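Subclass B1 metallo-beta-lactamase (Myroides odoratimimus, PDB 6T5L) probably hydrolyses beta-lactam antibiotics, carbapenems among them, at a site that holds two zinc ions. Local coordinates at residues N32-H37 against D173-G178; E107-N112 against E131-T136. One frame throughout, in Å; residues are numbered along the deposited sequence.

Contact 1: residues N32-H37 against D173-G178; sequences NHIYEH and DNAVFG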
loop_
_atom_site.group_PDB
_atom_site.type_symbol
_atom_site.label_atom_id
_atom_site.label_comp_id
_atom_site.label_asym_id
_atom_site.label_seq_id
_atom_site.Cartn_x
_atom_site.Cartn_y
_atom_site.Cartn_z
ATOM N N ASN A 32 -8.739 15.483 -0.135
ATOM C CA ASN A 32 -8.497 16.062 1.177
ATOM C C ASN A 32 -7.937 15.018 2.155
ATOM O O ASN A 32 -7.191 15.380 3.061
ATOM C CB ASN A 32 -9.788 16.717 1.701
ATOM C CG ASN A 32 -10.240 17.913 0.815
ATOM O OD1 ASN A 32 -9.403 18.658 0.285
ATOM N ND2 ASN A 32 -11.545 18.095 0.669
ATOM N N HIS A 33 -8.221 13.734 1.971
ATOM C CA HIS A 33 -7.725 12.733 2.898
ATOM C C HIS A 33 -6.702 11.779 2.308
ATOM O O HIS A 33 -6.186 10.923 3.038
ATOM C CB HIS A 33 -8.882 11.890 3.441
ATOM C CG HIS A 33 -9.976 12.704 4.034
ATOM N ND1 HIS A 33 -9.844 13.384 5.223
ATOM C CD2 HIS A 33 -11.224 12.977 3.581
ATOM C CE1 HIS A 33 -10.963 14.042 5.479
ATOM N NE2 HIS A 33 -11.817 13.801 4.506
ATOM N N ILE A 34 -6.434 11.847 1.013
ATOM C CA ILE A 34 -5.746 10.752 0.361
ATOM C C ILE A 34 -4.544 11.291 -0.384
ATOM O O ILE A 34 -4.693 12.013 -1.361
ATOM C CB ILE A 34 -6.659 9.976 -0.610
ATOM C CG1 ILE A 34 -7.733 9.217 0.125
ATOM C CG2 ILE A 34 -5.795 9.065 -1.516
ATOM C CD1 ILE A 34 -7.269 8.102 0.957
ATOM N N TYR A 35 -3.389 10.814 -0.009
ATOM C CA TYR A 35 -2.104 11.156 -0.573
ATOM C C TYR A 35 -1.482 9.844 -1.046
ATOM O O TYR A 35 -1.727 8.794 -0.450
ATOM C CB TYR A 35 -1.204 11.822 0.501
ATOM C CG TYR A 35 -1.682 13.178 1.054
ATOM C CD1 TYR A 35 -2.725 13.253 1.927
ATOM C CD2 TYR A 35 -1.006 14.345 0.756
ATOM C CE1 TYR A 35 -3.156 14.437 2.429
ATOM C CE2 TYR A 35 -1.434 15.589 1.264
ATOM C CZ TYR A 35 -2.509 15.619 2.104
ATOM O OH TYR A 35 -2.962 16.804 2.649
ATOM N N GLU A 36 -0.743 9.906 -2.143
ATOM C CA GLU A 36 0.017 8.809 -2.717
ATOM C C GLU A 36 1.507 9.103 -2.492
ATOM O O GLU A 36 1.976 10.240 -2.728
ATOM C CB GLU A 36 -0.295 8.694 -4.213
ATOM C CG GLU A 36 0.498 7.624 -4.954
ATOM C CD GLU A 36 0.482 7.697 -6.467
ATOM O OE1 GLU A 36 0.412 6.586 -7.027
ATOM O OE2 GLU A 36 0.591 8.787 -7.118
ATOM N N HIS A 37 2.223 8.127 -1.929
ATOM C CA HIS A 37 3.669 8.241 -1.778
ATOM C C HIS A 37 4.339 7.350 -2.815
ATOM O O HIS A 37 3.864 6.237 -3.104
ATOM C CB HIS A 37 4.131 7.944 -0.331
ATOM C CG HIS A 37 3.990 6.535 0.168
ATOM N ND1 HIS A 37 4.880 5.536 -0.176
ATOM C CD2 HIS A 37 3.184 5.997 1.133
ATOM C CE1 HIS A 37 4.602 4.433 0.508
ATOM N NE2 HIS A 37 3.574 4.687 1.310
ATOM N N ASP A 173 -13.435 8.939 0.983
ATOM C CA ASP A 173 -12.978 9.487 -0.291
ATOM C C ASP A 173 -13.059 8.450 -1.402
ATOM O O ASP A 173 -12.308 8.546 -2.370
ATOM C CB ASP A 173 -11.535 10.002 -0.182
ATOM C CG ASP A 173 -11.433 11.373 0.452
ATOM O OD1 ASP A 173 -12.483 11.917 0.823
ATOM O OD2 ASP A 173 -10.295 11.928 0.513
ATOM N N ASN A 174 -13.821 7.382 -1.209
ATOM C CA ASN A 174 -14.007 6.339 -2.243
ATOM C C ASN A 174 -12.670 5.832 -2.803
ATOM O O ASN A 174 -12.463 5.715 -4.022
ATOM C CB ASN A 174 -14.885 6.857 -3.383
ATOM C CG ASN A 174 -16.266 7.315 -2.928
ATOM O OD1 ASN A 174 -16.530 8.492 -2.834
ATOM N ND2 ASN A 174 -17.149 6.382 -2.672
ATOM N N ALA A 175 -11.743 5.554 -1.905
ATOM C CA ALA A 175 -10.359 5.354 -2.280
ATOM C C ALA A 175 -9.900 3.942 -1.955
ATOM O O ALA A 175 -10.108 3.455 -0.829
ATOM C CB ALA A 175 -9.480 6.382 -1.560
ATOM N N VAL A 176 -9.233 3.305 -2.912
ATOM C CA VAL A 176 -8.745 1.938 -2.733
ATOM C C VAL A 176 -7.252 1.935 -3.010
ATOM O O VAL A 176 -6.828 2.404 -4.074
ATOM C CB VAL A 176 -9.472 0.972 -3.672
ATOM C CG1 VAL A 176 -8.968 -0.465 -3.459
ATOM C CG2 VAL A 176 -11.013 1.026 -3.486
ATOM N N PHE A 177 -6.433 1.444 -2.059
ATOM C CA PHE A 177 -5.042 1.139 -2.391
ATOM C C PHE A 177 -5.038 -0.312 -2.870
ATOM O O PHE A 177 -5.171 -1.253 -2.062
ATOM C CB PHE A 177 -4.093 1.299 -1.215
ATOM C CG PHE A 177 -2.644 0.963 -1.553
ATOM C CD1 PHE A 177 -1.951 1.699 -2.506
ATOM C CD2 PHE A 177 -1.979 -0.071 -0.904
ATOM C CE1 PHE A 177 -0.613 1.389 -2.825
ATOM C CE2 PHE A 177 -0.670 -0.393 -1.204
ATOM C CZ PHE A 177 0.032 0.336 -2.160
ATOM N N GLY A 178 -4.852 -0.501 -4.173
ATOM C CA GLY A 178 -4.781 -1.841 -4.702
ATOM C C GLY A 178 -3.501 -2.544 -4.375
ATOM O O GLY A 178 -3.514 -3.775 -4.294
#
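The side chains of His33 and Asp173 are set roughly perpendicular, and the carboxylate of Asp173 lies against the edge of the imidazole. The nearest pair there is His33 CD2 and Asp173 OD1, 3.2 Å apart, with OD1 near the ring plane and the ring and carboxylate planes turned 43° from each other. The other oxygen turns to the backbone: His33 N donates to Asp173 OD2 over 3.1 Å with a bent N-H...O angle of 143°. Asp173 OD2 is modelled too close to an atom elsewhere, which makes this bond tentative. Beside this polar end, Ile34 and Asp173 run alongside each other in opposite senses, with 3.9 Å between Ile34 CG1 and Asp173 CB. Ile34 CG1 is anti to its own carbonyl carbon (chi1 -68°), and from there it meets Ala175 CB at 3.7 Å, the one apolar side-chain pair across the contact.

Further out, His33 ND1 is hydrogen-bonded to Leu57 O, which fixes the rotation of the ring, and the ring also meets that of Phe170. Ile34 packs on Val56 and Phe170, and Ala175 on Ile216. Asn174, at positive phi, and Ala175 form a G1 beta bulge facing Phe170 at the start of strand 175-179. The contact thus joins one end of strand 34-41, in the six-stranded sheet, to the start of strand 175-179 in the five-stranded sheet, across the two-sheet core of the metallo-beta-lactamase fold.

With a carbonyl as its partner, His33 ND1 probably carries a proton. The ring would then turn a polarised C-H to the acid. His33 NE2 and Asp173 OD1, 4.2 Å apart, form no salt bridge, though the acid would probably favour a second proton on the ring.

Contact 2: residues E107-N112 against E131-T136; sequences EFENHN and EFSNPT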
loop_
_atom_site.group_PDB
_atom_site.type_symbol
_atom_site.label_atom_id
_atom_site.label_comp_id
_atom_site.label_asym_id
_atom_site.label_seq_id
_atom_site.Cartn_x
_atom_site.Cartn_y
_atom_site.Cartn_z
ATOM N N GLU A 107 12.592 2.101 10.166
ATOM C CA GLU A 107 12.480 3.514 10.459
ATOM C C GLU A 107 11.134 3.815 11.106
ATOM O O GLU A 107 11.041 4.629 12.033
ATOM C CB GLU A 107 12.718 4.280 9.163
ATOM C CG GLU A 107 12.911 5.697 9.332
ATOM C CD GLU A 107 14.161 6.043 10.121
ATOM O OE1 GLU A 107 15.271 5.697 9.737
ATOM O OE2 GLU A 107 13.972 6.647 11.172
ATOM N N PHE A 108 10.089 3.116 10.663
ATOM C CA PHE A 108 8.767 3.253 11.279
ATOM C C PHE A 108 8.786 2.711 12.697
ATOM O O PHE A 108 8.251 3.339 13.641
ATOM C CB PHE A 108 7.690 2.511 10.464
ATOM C CG PHE A 108 7.200 3.280 9.269
ATOM C CD1 PHE A 108 7.981 3.354 8.136
ATOM C CD2 PHE A 108 5.928 3.921 9.258
ATOM C CE1 PHE A 108 7.557 4.084 7.023
ATOM C CE2 PHE A 108 5.521 4.675 8.110
ATOM C CZ PHE A 108 6.304 4.746 7.034
ATOM N N GLU A 109 9.400 1.553 12.881
ATOM C CA GLU A 109 9.446 0.975 14.233
ATOM C C GLU A 109 10.214 1.895 15.206
ATOM O O GLU A 109 9.842 2.017 16.388
ATOM C CB GLU A 109 10.061 -0.424 14.180
ATOM C CG GLU A 109 9.228 -1.429 13.407
ATOM C CD GLU A 109 9.777 -2.852 13.513
ATOM O OE1 GLU A 109 10.969 -3.026 13.235
ATOM O OE2 GLU A 109 9.025 -3.793 13.860
ATOM N N ASN A 110 11.225 2.605 14.704
ATOM C CA ASN A 110 12.013 3.497 15.537
ATOM C C ASN A 110 11.274 4.761 15.900
ATOM O O ASN A 110 11.667 5.429 16.864
ATOM C CB ASN A 110 13.304 3.871 14.854
ATOM C CG ASN A 110 14.336 2.742 14.920
ATOM O OD1 ASN A 110 14.086 1.700 15.532
ATOM N ND2 ASN A 110 15.447 2.911 14.230
ATOM N N HIS A 111 10.216 5.095 15.177
ATOM C CA HIS A 111 9.325 6.146 15.624
ATOM C C HIS A 111 8.133 5.581 16.396
ATOM O O HIS A 111 7.154 6.292 16.591
ATOM C CB HIS A 111 8.853 6.988 14.433
ATOM C CG HIS A 111 9.944 7.812 13.814
ATOM N ND1 HIS A 111 10.959 7.259 13.067
ATOM C CD2 HIS A 111 10.190 9.148 13.845
ATOM C CE1 HIS A 111 11.804 8.206 12.694
ATOM N NE2 HIS A 111 11.350 9.366 13.139
ATOM N N ASN A 112 8.192 4.321 16.825
ATOM C CA ASN A 112 7.084 3.665 17.508
ATOM C C ASN A 112 5.732 3.860 16.811
ATOM O O ASN A 112 4.718 4.130 17.449
ATOM C CB ASN A 112 7.039 4.141 18.934
ATOM C CG ASN A 112 8.392 3.986 19.613
ATOM O OD1 ASN A 112 8.824 2.876 19.786
ATOM N ND2 ASN A 112 9.061 5.089 19.969
ATOM N N GLU A 131 11.386 -11.290 10.639
ATOM C CA GLU A 131 10.373 -11.035 11.641
ATOM C C GLU A 131 10.343 -9.534 11.890
ATOM O O GLU A 131 11.387 -8.873 11.844
ATOM C CB GLU A 131 10.693 -11.711 12.976
ATOM C CG GLU A 131 10.679 -13.213 13.006
ATOM C CD GLU A 131 10.997 -13.749 14.397
ATOM O OE1 GLU A 131 11.146 -12.938 15.337
ATOM O OE2 GLU A 131 11.094 -14.982 14.552
ATOM N N PHE A 132 9.161 -9.010 12.200
ATOM C CA PHE A 132 9.060 -7.674 12.778
ATOM C C PHE A 132 9.724 -7.648 14.145
ATOM O O PHE A 132 9.591 -8.585 14.935
ATOM C CB PHE A 132 7.603 -7.237 12.891
ATOM C CG PHE A 132 6.927 -7.174 11.555
ATOM C CD1 PHE A 132 6.995 -6.028 10.759
ATOM C CD2 PHE A 132 6.317 -8.306 11.039
ATOM C CE1 PHE A 132 6.401 -5.998 9.473
ATOM C CE2 PHE A 132 5.732 -8.280 9.766
ATOM C CZ PHE A 132 5.781 -7.126 8.995
ATOM N N SER A 133 10.456 -6.573 14.404
ATOM C CA SER A 133 11.150 -6.414 15.677
ATOM C C SER A 133 10.186 -6.020 16.794
ATOM O O SER A 133 10.160 -6.665 17.851
ATOM C CB SER A 133 12.248 -5.370 15.548
ATOM O OG SER A 133 12.486 -4.801 16.811
ATOM N N ASN A 134 9.395 -4.964 16.577
ATOM C CA ASN A 134 8.348 -4.539 17.490
ATOM C C ASN A 134 7.138 -5.464 17.383
ATOM O O ASN A 134 6.749 -5.850 16.268
ATOM C CB ASN A 134 7.889 -3.083 17.179
ATOM C CG ASN A 134 8.774 -2.048 17.840
ATOM O OD1 ASN A 134 9.578 -2.411 18.658
ATOM N ND2 ASN A 134 8.583 -0.754 17.528
ATOM N N PRO A 135 6.466 -5.753 18.506
ATOM C CA PRO A 135 5.224 -6.549 18.441
ATOM C C PRO A 135 4.204 -5.925 17.497
ATOM O O PRO A 135 3.945 -4.707 17.519
ATOM C CB PRO A 135 4.739 -6.561 19.902
ATOM C CG PRO A 135 6.029 -6.533 20.707
ATOM C CD PRO A 135 6.852 -5.493 19.916
ATOM N N THR A 136 3.634 -6.780 16.644
ATOM C CA THR A 136 2.638 -6.347 15.678
ATOM C C THR A 136 1.212 -6.546 16.218
ATOM O O THR A 136 0.967 -7.314 17.141
ATOM C CB THR A 136 2.808 -7.148 14.367
ATOM O OG1 THR A 136 2.744 -8.557 14.662
ATOM C CG2 THR A 136 4.163 -6.848 13.696
HETATM O O HOH W 1 6.536 -3.903 14.094
HETATM O O HOH W 2 10.611 1.279 18.641
#
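Glu109 spans the gap from helix 105-110 to the loop at Phe132, Ser133 and Asn134. Earlier in its segment, Glu107 O takes two donors from opposite faces of its carbonyl plane, His111 N and His111 ND1, the latter at 2.8 Å. In Glu109, CD is anti to CA (chi2 -173°), which carries the carboxylate outward. Asn134 N donates to Glu109 OE2 over 3.0 Å, coming in 57° above the carboxylate plane. Ser133 N lies 3.2 Å from the same OE2, and Ser133 CB packs 3.5 Å from Glu109 OE1. A water bridges OE2 of this buried acid and Asn134 O. Asn112, at positive phi, is the C-prime residue of the Schellman motif that ends the helix, with Asn112 N bonded to Glu109 O. A second water donates to Glu109 O and Asn112 OD1 and accepts from Asn134 ND2, probably helping to tie helix to loop; both waters sit unusually close to Glu109, so these legs are less certain. Elsewhere the helix packs against helix 71-83, through Phe108 on Ser74 and Glu107 on Leu75, and His111 beyond its end touches Ile78. The loop leading into strand 137-139 rests on helix 119-127 through Phe132 on Leu125 and Thr136 on Ile122.

How the contacts relate
From the N terminus, the chain runs through strands 17-21 and 25-29 to residues 32-37, where contact 1 opens a loop that closes at 173-178. Within it lie four of the six zinc ligands, His96, His98, Asp100 and His161; Cys180 and His221 follow. Contact 2 is nested inside this loop and closes a much shorter one, holding strand 116-118 and helix 119-127 between its segments. The two do not cross or touch: their centres are 24 Å apart and their nearest atoms about 6 Å. Contact 1 joins the two large sheets, whereas contact 2 fastens a peripheral helix to the loop leading into strand 137-139.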